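Local atomic coordinates of protein argonaute (Marinitoga piezophila, PDB entry 5I4A), a protein that uses short guide RNAs with a 5'-hydroxyl end to bind complementary single-stranded DNA or RNA targets and cleave them. Residues A[8-13]-A[141-146]; A[147-152]-A[235-240]; A[550-555]-A[577-582]. One frame throughout, in Å; residues are numbered along the deposited sequence.

Contact 1: A[8-13]-A[141-146]; sequences LYKIDI and SNEYYL
Lys10 has CG anti to the backbone N (chi1 -168°) and runs extended until a bend at chi4 (61°) turns its ammonium to Glu143. Glu143 has CG beside its backbone N and bends at chi2 (-78°), which brings OE1 to Lys10. The two side chains cross obliquely, and Lys10 NZ meets Glu143 OE1 at 2.4 Å, a very short salt bridge. NZ comes from above the carboxylate plane. Water 1 lies beside this pair. It hydrogen-bonds Glu143 OE1 and Ile11 O and accepts from Tyr144 N, so it links the two segments.

The backbone bonds are uneven. Ile11 N gives Tyr144 O a nearly straight bond of 2.9 Å. Leu146 N reaches Tyr9 O at 2.8 Å, on a lone pair but bent, and the return bond from Tyr9 N is weak. The stem of Lys10 lies obliquely against the Tyr145 ring, with CB 3.9 Å from CE2. Ile11 CD1 packs between the CB atoms of Tyr144 and Leu146, at 4.0 Å from that of Tyr144. Helix 84-101 also packs on Ile11, Tyr144 and Leu146. Tyr144 OH bonds to Glu80.

Lys10 and Tyr145 form an antiparallel non-hydrogen-bonded pair. The arrangement is a short antiparallel strand pairing, in which strand 8-10 of the N-terminal domain joins strand 143-156 of linker L1.

Contact 2: A[147-152]-A[235-240]; sequences SILPKF and EGFKKI
Pro150 stands with its CG-CD edge on one face of the Phe237 ring. Its CG lies 3.4 Å from the centroid of the Phe237 ring and only 7° off the ring normal, a well-centred CH-pi contact. CD rests over the same face, 3.4 Å from CE1. The two side chains cross at about a right angle. Leu149 adds a looser touch, with CD1 4.3 Å from Phe237 CZ.

Beside the proline, Pro150 CB lies 3.7 Å from Gly236 C. The glycine matters here, because a side chain on it would point at Pro150 and collide with CB. Its absence lets the helix backbone come close to the strand.

A second apolar pair lies further back along the strand. Ile148 and Ile240 cross obliquely, with Ile148 CG2 3.6 Å from Ile240 CD1. Ile148 CD1 also meets Ile240 CG2. Behind these side chains, Lys239 N bonds to Glu235 O at 2.7 Å, and Ile240 follows directly, at the start of helix 240-243.

Tyr133 packs on Ile148, Pro150 and Ile240, and its OH bonds to Gly236 O. Tyr9 touches both isoleucines. Helices 234-238 and 240-243 of linker L2 thus pack on strand 143-156 of linker L1, with strands 127-140 and 8-10 adding Tyr133 and Tyr9.

Contact 3: A[550-555]-A[577-582]; sequences NINSYD and LNQKGV
Asn552 OD1 accepts two hydrogen bonds, both in its carbonyl plane. Gln579 NE2 gives one, at 2.9 Å and with a C=O...donor angle of 159°. Ser553 N gives the other from within the same segment, at 2.9 Å but more from the side. The other end of the Asn552 amide is held too. ND2 donates to Gln579 O at 2.8 Å in a nearly straight bond. This acceptor lies in the Asn552 amide plane, although ND2 stands above the plane of the Gln579 carbonyl. Asn552 therefore bonds both the side chain and the backbone of Gln579.

Gln579 reaches across with CG anti to its backbone N (chi1 -179°) and the chain extended beyond. Its NE2 has a second acceptor, Asp555 O at 3.0 Å, nearly along the C=O axis. Its OE1 accepts from Leu557 N, so both ends of this amide are engaged. The two amide planes are 29° apart. Asp555 N is held by Ser553 OG at 2.7 Å in an ST turn. An alanine in place of Asn552 would remove both amide bonds to Gln579 and the one from Ser553 N, and would probably loosen the join between the two loops.

Asn7 bonds to the backbone of Asn552, and Leu149 of strand 143-156 packs on its side chain. The loop between strands 539-546 and 560-565 thus meets the one between strands 568-571 and 582-589, within the PIWI domain.

The three contacts come in series along the chain. Contacts 1 and 2 share strand 143-156 of linker L1, with centres 18 Å apart. Contact 1 adds strand 8-10 of the N-terminal domain to its sheet, and contact 2 lays helices of linker L2 on that strand. They touch where Tyr9 packs on Ile148 and Ile240. Contact 3 belongs to the PIWI domain, 12 Å from contact 2 and 19 Å from contact 1, centre to centre. Ile551 packs on Leu8, and Asn550 probably hydrogen-bonds Ser147. Tyr554 also packs against Phe237. Together they mark a place where the PAZ lobe, linkers included, meets the PIWI lobe.

Contact 1: A[8-13]-A[141-146]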
loop_
_atom_site.group_PDB
_atom_site.type_symbol
_atom_site.label_atom_id
_atom_site.label_comp_id
_atom_site.label_asym_id
_atom_site.label_seq_id
_atom_site.Cartn_x
_atom_site.Cartn_y
_atom_site.Cartn_z
ATOM N N LEU A 8 -21.615 -0.964 3.007
ATOM C CA LEU A 8 -21.693 -2.054 3.967
ATOM C C LEU A 8 -23.104 -2.625 3.991
ATOM O O LEU A 8 -24.089 -1.883 3.906
ATOM C CB LEU A 8 -21.293 -1.574 5.363
ATOM C CG LEU A 8 -19.826 -1.165 5.487
ATOM C CD1 LEU A 8 -19.553 -0.498 6.826
ATOM C CD2 LEU A 8 -18.942 -2.386 5.301
ATOM N N TYR A 9 -23.197 -3.946 4.103
ATOM C CA TYR A 9 -24.475 -4.640 4.089
ATOM C C TYR A 9 -24.513 -5.649 5.225
ATOM O O TYR A 9 -23.612 -6.485 5.351
ATOM C CB TYR A 9 -24.713 -5.321 2.740
ATOM C CG TYR A 9 -24.855 -4.328 1.608
ATOM C CD1 TYR A 9 -26.082 -3.740 1.329
ATOM C CD2 TYR A 9 -23.762 -3.963 0.836
ATOM C CE1 TYR A 9 -26.219 -2.824 0.303
ATOM C CE2 TYR A 9 -23.889 -3.048 -0.195
ATOM C CZ TYR A 9 -25.119 -2.483 -0.456
ATOM O OH TYR A 9 -25.255 -1.571 -1.476
ATOM N N LYS A 10 -25.558 -5.566 6.043
ATOM C CA LYS A 10 -25.654 -6.395 7.235
ATOM C C LYS A 10 -25.949 -7.841 6.858
ATOM O O LYS A 10 -26.843 -8.116 6.052
ATOM C CB LYS A 10 -26.740 -5.852 8.160
ATOM C CG LYS A 10 -26.740 -6.448 9.554
ATOM C CD LYS A 10 -27.732 -5.716 10.448
ATOM C CE LYS A 10 -27.825 -6.361 11.820
ATOM N NZ LYS A 10 -26.517 -6.339 12.529
ATOM N N ILE A 11 -25.196 -8.763 7.444
ATOM C CA ILE A 11 -25.374 -10.189 7.206
ATOM C C ILE A 11 -26.374 -10.721 8.222
ATOM O O ILE A 11 -26.167 -10.601 9.434
ATOM C CB ILE A 11 -24.035 -10.935 7.298
ATOM C CG1 ILE A 11 -23.159 -10.576 6.094
ATOM C CG2 ILE A 11 -24.262 -12.439 7.393
ATOM C CD1 ILE A 11 -21.679 -10.743 6.337
ATOM N N ASP A 12 -27.463 -11.308 7.730
ATOM C CA ASP A 12 -28.549 -11.817 8.567
ATOM C C ASP A 12 -28.656 -13.327 8.366
ATOM O O ASP A 12 -29.488 -13.810 7.595
ATOM C CB ASP A 12 -29.868 -11.108 8.243
ATOM C CG ASP A 12 -31.016 -11.590 9.110
ATOM O OD1 ASP A 12 -31.102 -11.156 10.278
ATOM O OD2 ASP A 12 -31.833 -12.403 8.627
ATOM N N ILE A 13 -27.799 -14.069 9.060
ATOM C CA ILE A 13 -27.835 -15.531 9.069
ATOM C C ILE A 13 -27.535 -16.010 10.480
ATOM O O ILE A 13 -26.990 -15.261 11.299
ATOM C CB ILE A 13 -26.822 -16.145 8.079
ATOM C CG1 ILE A 13 -25.390 -15.845 8.521
ATOM C CG2 ILE A 13 -27.069 -15.666 6.654
ATOM C CD1 ILE A 13 -24.346 -16.629 7.758
ATOM N N SER A 141 -19.117 -3.695 15.550
ATOM C CA SER A 141 -20.091 -3.573 16.638
ATOM C C SER A 141 -20.823 -4.887 16.902
ATOM O O SER A 141 -22.050 -4.918 17.021
ATOM C CB SER A 141 -21.093 -2.449 16.358
ATOM O OG SER A 141 -20.587 -1.190 16.761
ATOM N N ASN A 142 -20.069 -5.982 16.984
ATOM C CA ASN A 142 -20.558 -7.332 17.261
ATOM C C ASN A 142 -21.440 -7.896 16.155
ATOM O O ASN A 142 -21.994 -8.989 16.326
ATOM C CB ASN A 142 -21.331 -7.416 18.586
ATOM C CG ASN A 142 -20.509 -8.013 19.706
ATOM O OD1 ASN A 142 -19.348 -8.377 19.516
ATOM N ND2 ASN A 142 -21.107 -8.113 20.887
ATOM N N GLU A 143 -21.597 -7.199 15.035
ATOM C CA GLU A 143 -22.378 -7.686 13.909
ATOM C C GLU A 143 -21.472 -7.844 12.697
ATOM O O GLU A 143 -20.406 -7.230 12.607
ATOM C CB GLU A 143 -23.541 -6.737 13.590
ATOM C CG GLU A 143 -24.532 -6.570 14.733
ATOM C CD GLU A 143 -25.480 -7.750 14.866
ATOM O OE1 GLU A 143 -25.917 -8.285 13.826
ATOM O OE2 GLU A 143 -25.788 -8.143 16.012
ATOM N N TYR A 144 -21.905 -8.684 11.763
ATOM C CA TYR A 144 -21.128 -8.990 10.569
ATOM C C TYR A 144 -21.693 -8.241 9.372
ATOM O O TYR A 144 -22.911 -8.214 9.162
ATOM C CB TYR A 144 -21.116 -10.492 10.295
ATOM C CG TYR A 144 -20.125 -11.237 11.154
ATOM C CD1 TYR A 144 -18.806 -11.389 10.746
ATOM C CD2 TYR A 144 -20.500 -11.775 12.377
ATOM C CE1 TYR A 144 -17.889 -12.062 11.528
ATOM C CE2 TYR A 144 -19.589 -12.452 13.167
ATOM C CZ TYR A 144 -18.286 -12.592 12.736
ATOM O OH TYR A 144 -17.372 -13.264 13.516
ATOM N N TYR A 145 -20.803 -7.636 8.589
ATOM C CA TYR A 145 -21.184 -6.847 7.430
ATOM C C TYR A 145 -20.411 -7.321 6.209
ATOM O O TYR A 145 -19.436 -8.072 6.301
ATOM C CB TYR A 145 -20.942 -5.351 7.665
ATOM C CG TYR A 145 -21.808 -4.762 8.753
ATOM C CD1 TYR A 145 -21.419 -4.819 10.086
ATOM C CD2 TYR A 145 -23.018 -4.150 8.449
ATOM C CE1 TYR A 145 -22.211 -4.282 11.084
ATOM C CE2 TYR A 145 -23.815 -3.609 9.441
ATOM C CZ TYR A 145 -23.407 -3.678 10.756
ATOM O OH TYR A 145 -24.197 -3.142 11.747
ATOM N N LEU A 146 -20.862 -6.851 5.050
ATOM C CA LEU A 146 -20.314 -7.242 3.758
ATOM C C LEU A 146 -20.128 -5.980 2.930
ATOM O O LEU A 146 -21.114 -5.343 2.545
ATOM C CB LEU A 146 -21.250 -8.220 3.053
ATOM C CG LEU A 146 -20.641 -9.081 1.955
ATOM C CD1 LEU A 146 -19.712 -10.100 2.586
ATOM C CD2 LEU A 146 -21.720 -9.757 1.120
HETATM O O HOH W 1 -24.603 -9.706 11.512
#

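Contact 2: A[147-152]-A[235-240]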
loop_
_atom_site.group_PDB
_atom_site.type_symbol
_atom_site.label_atom_id
_atom_site.label_comp_id
_atom_site.label_asym_id
_atom_site.label_seq_id
_atom_site.Cartn_x
_atom_site.Cartn_y
_atom_site.Cartn_z
ATOM N N SER A 147 -18.878 -5.613 2.658
ATOM C CA SER A 147 -18.605 -4.483 1.784
ATOM C C SER A 147 -18.614 -4.961 0.339
ATOM O O SER A 147 -18.034 -6.003 0.017
ATOM C CB SER A 147 -17.274 -3.809 2.126
ATOM O OG SER A 147 -16.199 -4.733 2.153
ATOM N N ILE A 148 -19.300 -4.210 -0.518
ATOM C CA ILE A 148 -19.455 -4.542 -1.928
ATOM C C ILE A 148 -18.927 -3.351 -2.710
ATOM O O ILE A 148 -19.594 -2.312 -2.800
ATOM C CB ILE A 148 -20.911 -4.845 -2.298
ATOM C CG1 ILE A 148 -21.464 -5.986 -1.440
ATOM C CG2 ILE A 148 -21.020 -5.200 -3.770
ATOM C CD1 ILE A 148 -22.919 -6.325 -1.745
ATOM N N LEU A 149 -17.728 -3.489 -3.274
ATOM C CA LEU A 149 -17.100 -2.397 -3.998
ATOM C C LEU A 149 -17.239 -2.631 -5.493
ATOM O O LEU A 149 -16.550 -3.508 -6.040
ATOM C CB LEU A 149 -15.628 -2.277 -3.621
ATOM C CG LEU A 149 -14.888 -1.147 -4.340
ATOM C CD1 LEU A 149 -15.330 0.199 -3.790
ATOM C CD2 LEU A 149 -13.382 -1.319 -4.225
ATOM N N PRO A 150 -18.106 -1.901 -6.189
ATOM C CA PRO A 150 -18.124 -1.991 -7.650
ATOM C C PRO A 150 -16.820 -1.472 -8.235
ATOM O O PRO A 150 -16.263 -0.470 -7.779
ATOM C CB PRO A 150 -19.316 -1.112 -8.046
ATOM C CG PRO A 150 -19.529 -0.203 -6.881
ATOM C CD PRO A 150 -19.152 -1.004 -5.675
ATOM N N LYS A 151 -16.323 -2.180 -9.242
ATOM C CA LYS A 151 -15.121 -1.776 -9.962
ATOM C C LYS A 151 -15.190 -2.383 -11.359
ATOM O O LYS A 151 -16.244 -2.861 -11.793
ATOM C CB LYS A 151 -13.853 -2.192 -9.206
ATOM C CG LYS A 151 -13.558 -3.685 -9.240
ATOM C CD LYS A 151 -12.111 -3.980 -8.877
ATOM C CE LYS A 151 -11.884 -3.925 -7.377
ATOM N NZ LYS A 151 -10.586 -4.555 -7.005
ATOM N N PHE A 152 -14.063 -2.373 -12.065
ATOM C CA PHE A 152 -14.024 -2.874 -13.428
ATOM C C PHE A 152 -12.762 -3.689 -13.658
ATOM O O PHE A 152 -11.699 -3.400 -13.101
ATOM C CB PHE A 152 -14.106 -1.735 -14.447
ATOM C CG PHE A 152 -15.507 -1.316 -14.756
ATOM C CD1 PHE A 152 -16.228 -1.961 -15.745
ATOM C CD2 PHE A 152 -16.115 -0.295 -14.046
ATOM C CE1 PHE A 152 -17.527 -1.589 -16.031
ATOM C CE2 PHE A 152 -17.417 0.079 -14.324
ATOM C CZ PHE A 152 -18.122 -0.568 -15.321
ATOM N N GLU A 235 -23.315 3.700 -11.112
ATOM C CA GLU A 235 -24.303 2.725 -11.559
ATOM C C GLU A 235 -23.988 1.338 -11.014
ATOM O O GLU A 235 -24.899 0.522 -10.830
ATOM C CB GLU A 235 -24.367 2.696 -13.085
ATOM C CG GLU A 235 -25.603 1.996 -13.629
ATOM C CD GLU A 235 -25.537 1.758 -15.123
ATOM O OE1 GLU A 235 -24.415 1.709 -15.670
ATOM O OE2 GLU A 235 -26.611 1.619 -15.748
ATOM N N GLY A 236 -22.710 1.059 -10.743
ATOM C CA GLY A 236 -22.356 -0.203 -10.112
ATOM C C GLY A 236 -22.842 -0.292 -8.680
ATOM O O GLY A 236 -23.348 -1.333 -8.252
ATOM N N PHE A 237 -22.689 0.795 -7.915
ATOM C CA PHE A 237 -23.280 0.846 -6.580
ATOM C C PHE A 237 -24.791 0.668 -6.647
ATOM O O PHE A 237 -25.384 0.002 -5.790
ATOM C CB PHE A 237 -22.939 2.170 -5.890
ATOM C CG PHE A 237 -21.563 2.214 -5.276
ATOM C CD1 PHE A 237 -21.282 1.506 -4.117
ATOM C CD2 PHE A 237 -20.561 2.991 -5.839
ATOM C CE1 PHE A 237 -20.022 1.555 -3.543
ATOM C CE2 PHE A 237 -19.299 3.043 -5.270
ATOM C CZ PHE A 237 -19.030 2.323 -4.122
ATOM N N LYS A 238 -25.428 1.250 -7.667
ATOM C CA LYS A 238 -26.878 1.195 -7.801
ATOM C C LYS A 238 -27.368 -0.104 -8.438
ATOM O O LYS A 238 -28.525 -0.481 -8.227
ATOM C CB LYS A 238 -27.371 2.401 -8.610
ATOM C CG LYS A 238 -28.883 2.481 -8.765
ATOM C CD LYS A 238 -29.392 3.911 -8.728
ATOM C CE LYS A 238 -30.912 3.943 -8.779
ATOM N NZ LYS A 238 -31.484 4.764 -7.676
ATOM N N LYS A 239 -26.524 -0.800 -9.197
ATOM C CA LYS A 239 -26.909 -2.089 -9.761
ATOM C C LYS A 239 -26.768 -3.240 -8.773
ATOM O O LYS A 239 -27.105 -4.375 -9.123
ATOM C CB LYS A 239 -26.081 -2.392 -11.012
ATOM C CG LYS A 239 -26.741 -1.978 -12.319
ATOM C CD LYS A 239 -25.767 -2.090 -13.482
ATOM C CE LYS A 239 -26.273 -3.047 -14.546
ATOM N NZ LYS A 239 -25.216 -3.340 -15.552
ATOM N N ILE A 240 -26.285 -2.975 -7.556
ATOM C CA ILE A 240 -26.045 -4.056 -6.595
ATOM C C ILE A 240 -27.295 -4.879 -6.310
ATOM O O ILE A 240 -27.215 -6.120 -6.374
ATOM C CB ILE A 240 -25.412 -3.488 -5.312
ATOM C CG1 ILE A 240 -23.996 -2.985 -5.587
ATOM C CG2 ILE A 240 -25.410 -4.536 -4.206
ATOM C CD1 ILE A 240 -23.294 -2.443 -4.361
#

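Contact 3: A[550-555]-A[577-582]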
loop_
_atom_site.group_PDB
_atom_site.type_symbol
_atom_site.label_atom_id
_atom_site.label_comp_id
_atom_site.label_asym_id
_atom_site.label_seq_id
_atom_site.Cartn_x
_atom_site.Cartn_y
_atom_site.Cartn_z
ATOM N N ASN A 550 -11.857 -2.234 1.954
ATOM C CA ASN A 550 -12.848 -2.302 0.890
ATOM C C ASN A 550 -14.060 -1.416 1.158
ATOM O O ASN A 550 -14.947 -1.324 0.304
ATOM C CB ASN A 550 -13.301 -3.754 0.704
ATOM C CG ASN A 550 -13.889 -4.013 -0.664
ATOM O OD1 ASN A 550 -13.295 -3.665 -1.681
ATOM N ND2 ASN A 550 -15.069 -4.622 -0.697
ATOM N N ILE A 551 -14.116 -0.768 2.316
ATOM C CA ILE A 551 -15.251 0.076 2.670
ATOM C C ILE A 551 -15.097 1.426 1.988
ATOM O O ILE A 551 -14.070 2.100 2.138
ATOM C CB ILE A 551 -15.355 0.230 4.195
ATOM C CG1 ILE A 551 -15.554 -1.138 4.849
ATOM C CG2 ILE A 551 -16.483 1.192 4.559
ATOM C CD1 ILE A 551 -15.351 -1.143 6.350
ATOM N N ASN A 552 -16.116 1.828 1.238
ATOM C CA ASN A 552 -16.023 3.051 0.454
ATOM C C ASN A 552 -17.431 3.599 0.244
ATOM O O ASN A 552 -18.372 3.214 0.946
ATOM C CB ASN A 552 -15.275 2.775 -0.862
ATOM C CG ASN A 552 -14.392 3.928 -1.279
ATOM O OD1 ASN A 552 -14.730 5.091 -1.062
ATOM N ND2 ASN A 552 -13.248 3.613 -1.872
ATOM N N SER A 553 -17.577 4.494 -0.730
ATOM C CA SER A 553 -18.831 5.200 -0.956
ATOM C C SER A 553 -18.754 5.944 -2.279
ATOM O O SER A 553 -17.668 6.264 -2.770
ATOM C CB SER A 553 -19.125 6.184 0.177
ATOM O OG SER A 553 -20.149 7.092 -0.194
ATOM N N TYR A 554 -19.927 6.230 -2.844
ATOM C CA TYR A 554 -20.005 7.165 -3.959
ATOM C C TYR A 554 -19.977 8.615 -3.499
ATOM O O TYR A 554 -19.732 9.506 -4.319
ATOM C CB TYR A 554 -21.259 6.904 -4.804
ATOM C CG TYR A 554 -22.547 6.750 -4.022
ATOM C CD1 TYR A 554 -23.228 7.860 -3.530
ATOM C CD2 TYR A 554 -23.098 5.494 -3.798
ATOM C CE1 TYR A 554 -24.410 7.720 -2.822
ATOM C CE2 TYR A 554 -24.280 5.346 -3.096
ATOM C CZ TYR A 554 -24.931 6.461 -2.608
ATOM O OH TYR A 554 -26.106 6.317 -1.905
ATOM N N ASP A 555 -20.215 8.869 -2.215
ATOM C CA ASP A 555 -20.020 10.197 -1.656
ATOM C C ASP A 555 -18.530 10.500 -1.530
ATOM O O ASP A 555 -17.684 9.600 -1.521
ATOM C CB ASP A 555 -20.693 10.309 -0.288
ATOM C CG ASP A 555 -22.194 10.122 -0.358
ATOM O OD1 ASP A 555 -22.806 10.587 -1.342
ATOM O OD2 ASP A 555 -22.761 9.511 0.571
ATOM N N LEU A 577 -6.188 11.203 -6.928
ATOM C CA LEU A 577 -6.563 9.967 -7.595
ATOM C C LEU A 577 -7.915 9.489 -7.059
ATOM O O LEU A 577 -8.701 10.279 -6.524
ATOM C CB LEU A 577 -5.471 8.906 -7.399
ATOM C CG LEU A 577 -4.079 9.072 -8.012
ATOM C CD1 LEU A 577 -3.199 9.951 -7.146
ATOM C CD2 LEU A 577 -3.433 7.709 -8.215
ATOM N N ASN A 578 -8.185 8.193 -7.186
ATOM C CA ASN A 578 -9.438 7.632 -6.707
ATOM C C ASN A 578 -9.490 7.638 -5.184
ATOM O O ASN A 578 -8.468 7.542 -4.500
ATOM C CB ASN A 578 -9.621 6.206 -7.224
ATOM C CG ASN A 578 -9.877 6.158 -8.713
ATOM O OD1 ASN A 578 -10.752 6.857 -9.224
ATOM N ND2 ASN A 578 -9.105 5.343 -9.422
ATOM N N GLN A 579 -10.706 7.752 -4.660
ATOM C CA GLN A 579 -10.936 7.771 -3.220
ATOM C C GLN A 579 -10.634 6.395 -2.636
ATOM O O GLN A 579 -11.322 5.417 -2.943
ATOM C CB GLN A 579 -12.378 8.186 -2.950
ATOM C CG GLN A 579 -12.769 8.286 -1.496
ATOM C CD GLN A 579 -14.176 8.827 -1.333
ATOM O OE1 GLN A 579 -14.367 10.007 -1.040
ATOM N NE2 GLN A 579 -15.169 7.968 -1.534
ATOM N N LYS A 580 -9.601 6.313 -1.798
ATOM C CA LYS A 580 -9.212 5.068 -1.151
ATOM C C LYS A 580 -9.143 5.282 0.352
ATOM O O LYS A 580 -8.721 6.344 0.819
ATOM C CB LYS A 580 -7.858 4.556 -1.664
ATOM C CG LYS A 580 -7.840 4.196 -3.141
ATOM C CD LYS A 580 -6.842 3.082 -3.427
ATOM C CE LYS A 580 -5.477 3.382 -2.825
ATOM N NZ LYS A 580 -4.485 2.313 -3.129
ATOM N N GLY A 581 -9.553 4.266 1.106
ATOM C CA GLY A 581 -9.622 4.361 2.544
ATOM C C GLY A 581 -8.478 3.660 3.248
ATOM O O GLY A 581 -7.817 2.784 2.694
ATOM N N VAL A 582 -8.259 4.060 4.497
ATOM C CA VAL A 582 -7.272 3.443 5.373
ATOM C C VAL A 582 -7.964 3.108 6.685
ATOM O O VAL A 582 -8.426 4.010 7.394
ATOM C CB VAL A 582 -6.057 4.354 5.620
ATOM C CG1 VAL A 582 -5.126 3.717 6.631
ATOM C CG2 VAL A 582 -5.323 4.630 4.318
#